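Local coordinates for protein fatty acid amide hydrolase (Candida albicans, PDB 6KVR) that probably hydrolyses monocarboxylic acid amides to the carboxylate and ammonium, as a fatty acid amide hydrolase of the amidase family, at residues G171-I176 with S409-P414. Sequence-based numbering, arbitrary orientation.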
ATOM      1  N   GLY A 171     -17.942  19.209   5.484  1.00 26.44           N
ATOM      2  CA  GLY A 171     -18.963  19.657   4.564  1.00 26.12           C
ATOM      3  C   GLY A 171     -20.338  19.029   4.734  1.00 27.33           C
ATOM      4  O   GLY A 171     -21.261  19.401   3.995  1.00 27.73           O
ATOM      5  N   TYR A 172     -20.513  18.099   5.676  1.00 25.72           N
ATOM      6  CA  TYR A 172     -21.792  17.422   5.889  1.00 25.69           C
ATOM      7  C   TYR A 172     -22.508  18.085   7.057  1.00 25.58           C
ATOM      8  O   TYR A 172     -21.958  18.161   8.163  1.00 25.48           O
ATOM      9  CB  TYR A 172     -21.600  15.931   6.171  1.00 25.73           C
ATOM     10  CG  TYR A 172     -20.935  15.151   5.055  1.00 27.69           C
ATOM     11  CD1 TYR A 172     -21.658  14.742   3.937  1.00 24.99           C
ATOM     12  CD2 TYR A 172     -19.587  14.820   5.119  1.00 24.97           C
ATOM     13  CE1 TYR A 172     -21.058  14.015   2.913  1.00 22.64           C
ATOM     14  CE2 TYR A 172     -18.977  14.111   4.101  1.00 28.16           C
ATOM     15  CZ  TYR A 172     -19.718  13.714   3.000  1.00 26.96           C
ATOM     16  OH  TYR A 172     -19.115  12.998   1.995  1.00 26.46           O
ATOM     17  N   VAL A 173     -23.725  18.580   6.819  1.00 24.76           N
ATOM     18  CA  VAL A 173     -24.436  19.258   7.904  1.00 23.92           C
ATOM     19  C   VAL A 173     -24.731  18.277   9.031  1.00 26.30           C
ATOM     20  O   VAL A 173     -24.628  18.622  10.216  1.00 23.13           O
ATOM     21  CB  VAL A 173     -25.712  19.942   7.377  1.00 29.75           C
ATOM     22  CG1 VAL A 173     -26.651  20.296   8.537  1.00 22.03           C
ATOM     23  CG2 VAL A 173     -25.320  21.197   6.591  1.00 27.25           C
ATOM     24  N   SER A 174     -25.052  17.022   8.678  1.00 22.90           N
ATOM     25  CA  SER A 174     -25.276  15.998   9.687  1.00 27.80           C
ATOM     26  C   SER A 174     -24.119  15.877  10.671  1.00 25.93           C
ATOM     27  O   SER A 174     -24.335  15.448  11.806  1.00 28.01           O
ATOM     28  CB  SER A 174     -25.536  14.651   9.010  1.00 25.30           C
ATOM     29  OG  SER A 174     -24.335  14.142   8.450  1.00 30.73           O
ATOM     30  N   LYS A 175     -22.907  16.279  10.288  1.00 25.87           N
ATOM     31  CA  LYS A 175     -21.743  16.166  11.157  1.00 24.79           C
ATOM     32  C   LYS A 175     -21.422  17.460  11.899  1.00 26.16           C
ATOM     33  O   LYS A 175     -20.365  17.554  12.536  1.00 24.40           O
ATOM     34  CB  LYS A 175     -20.522  15.715  10.349  1.00 24.28           C
ATOM     35  CG  LYS A 175     -20.636  14.306   9.810  1.00 24.93           C
ATOM     36  CD  LYS A 175     -20.212  13.339  10.904  1.00 32.53           C
ATOM     37  CE  LYS A 175     -20.732  11.940  10.717  1.00 37.88           C
ATOM     38  NZ  LYS A 175     -19.920  11.047  11.580  1.00 42.57           N
ATOM     39  N   ILE A 176     -22.304  18.461  11.845  1.00 22.88           N
ATOM     40  CA  ILE A 176     -22.030  19.702  12.560  1.00 26.01           C
ATOM     41  C   ILE A 176     -22.002  19.498  14.068  1.00 30.21           C
ATOM     42  O   ILE A 176     -21.541  20.385  14.797  1.00 31.43           O
ATOM     43  CB  ILE A 176     -23.053  20.791  12.161  1.00 31.46           C
ATOM     44  CG1 ILE A 176     -22.563  22.183  12.585  1.00 27.06           C
ATOM     45  CG2 ILE A 176     -24.423  20.481  12.739  1.00 23.78           C
ATOM     46  CD1 ILE A 176     -23.535  23.295  12.232  1.00 34.30           C
ATOM     47  N   SER A 409     -28.252  12.214   3.881  1.00 26.35           N
ATOM     48  CA  SER A 409     -29.628  12.035   4.343  1.00 29.62           C
ATOM     49  C   SER A 409     -29.762  12.178   5.860  1.00 33.76           C
ATOM     50  O   SER A 409     -30.876  12.420   6.349  1.00 30.83           O
ATOM     51  CB  SER A 409     -30.168  10.667   3.900  1.00 27.70           C
ATOM     52  OG  SER A 409     -29.495   9.606   4.580  1.00 24.63           O
ATOM     53  N   GLY A 410     -28.664  12.049   6.614  1.00 32.43           N
ATOM     54  CA  GLY A 410     -28.733  12.272   8.054  1.00 27.53           C
ATOM     55  C   GLY A 410     -29.191  13.668   8.440  1.00 31.07           C
ATOM     56  O   GLY A 410     -29.680  13.868   9.560  1.00 31.33           O
ATOM     57  N   SER A 411     -29.012  14.651   7.557  1.00 28.11           N
ATOM     58  CA  SER A 411     -29.531  15.986   7.788  1.00 28.01           C
ATOM     59  C   SER A 411     -30.577  16.401   6.765  1.00 29.83           C
ATOM     60  O   SER A 411     -31.198  17.455   6.937  1.00 25.90           O
ATOM     61  CB  SER A 411     -28.391  17.012   7.771  1.00 25.72           C
ATOM     62  OG  SER A 411     -28.052  17.322   6.424  1.00 27.30           O
ATOM     63  N   ASN A 412     -30.751  15.629   5.688  1.00 31.42           N
ATOM     64  CA  ASN A 412     -31.671  15.968   4.606  1.00 30.98           C
ATOM     65  C   ASN A 412     -31.356  17.324   3.966  1.00 28.29           C
ATOM     66  O   ASN A 412     -32.235  17.954   3.375  1.00 31.49           O
ATOM     67  CB  ASN A 412     -33.113  15.914   5.108  1.00 30.46           C
ATOM     68  CG  ASN A 412     -33.594  14.494   5.277  1.00 35.10           C
ATOM     69  OD1 ASN A 412     -33.856  14.037   6.388  1.00 42.45           O
ATOM     70  ND2 ASN A 412     -33.663  13.769   4.176  1.00 34.21           N
ATOM     71  N   GLU A 413     -30.096  17.764   4.060  1.00 25.16           N
ATOM     72  CA  GLU A 413     -29.675  19.047   3.506  1.00 22.53           C
ATOM     73  C   GLU A 413     -29.842  19.063   1.988  1.00 24.52           C
ATOM     74  O   GLU A 413     -29.734  18.020   1.337  1.00 27.45           O
ATOM     75  CB  GLU A 413     -28.209  19.340   3.866  1.00 28.45           C
ATOM     76  CG  GLU A 413     -27.181  18.294   3.360  1.00 22.51           C
ATOM     77  CD  GLU A 413     -25.715  18.765   3.503  1.00 29.58           C
ATOM     78  OE1 GLU A 413     -25.340  19.797   2.887  1.00 28.69           O
ATOM     79  OE2 GLU A 413     -24.930  18.106   4.237  1.00 25.99           O
ATOM     80  N   PRO A 414     -30.099  20.238   1.394  1.00 29.30           N
ATOM     81  CA  PRO A 414     -30.340  20.286  -0.055  1.00 29.43           C
ATOM     82  C   PRO A 414     -29.076  19.955  -0.843  1.00 27.54           C
ATOM     83  O   PRO A 414     -27.971  20.382  -0.499  1.00 24.90           O
ATOM     84  CB  PRO A 414     -30.799  21.734  -0.302  1.00 25.23           C
ATOM     85  CG  PRO A 414     -30.332  22.511   0.882  1.00 26.55           C
ATOM     86  CD  PRO A 414     -30.309  21.553   2.038  1.00 29.01           C
TER
HETATM   87  O   HOH W   1     -22.915  21.513   2.762  1.00 29.62           O
HETATM   88  O   HOH W   2     -25.719  16.052   5.913  1.00 20.54           O
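The carboxylate of Glu413 takes the backbone N-H of Val173, in the short 3-10 segment 173-175. Val173 N donates to Glu413 OE2 at 2.9 Å, and the bond is nearly straight at 173°. The donor comes from above the carboxylate plane, 43° out of it. Glu413 CG is wedged between the backbone N and the carbonyl carbon (chi1 59°), and the chain then runs extended to carry the acid across. Val173 lies slantwise across this chain. Its CG2, beside the backbone N, lies 4.0 Å from Glu413 CD. Its CG1, anti to the backbone N, instead meets Ser411 CB at 3.8 Å. Ser411 CB also rests against Ser174 N at 3.5 Å.

Two waters widen the grip. One takes the N-H of Ser174, donates to Glu413 OE2 and bonds Ser411 OG, so one acid oxygen serves two successive N-H groups, directly and through water. The other water donates to Gly171 O and to Glu413 OE1. A negative carboxylate would probably suit these two N-H groups.

Ser411 OG also accepts from Glu413 N at 3.2 Å, an ST turn that helps set the start of the glutamate side chain. Gln205 NE2 and Asn215 ND2 both bond OE1, which helps hold the buried carboxylate in its rotation. Ser174 OG turns to Leu407 O, and Tyr172 OH reaches Gln404 OE1, so residues flanking Val173 are tied to helix 402-409. Tyr172 also lies about 5 Å, side chain to side chain, from Leu207, a predicted substrate-binding residue.

The contact thus joins the loop between strand 155-158 and helix 185-192 to the turn linking helices 402-409 and 417-423, with Trp27 and Tyr23 of helix 20-40 packed against it.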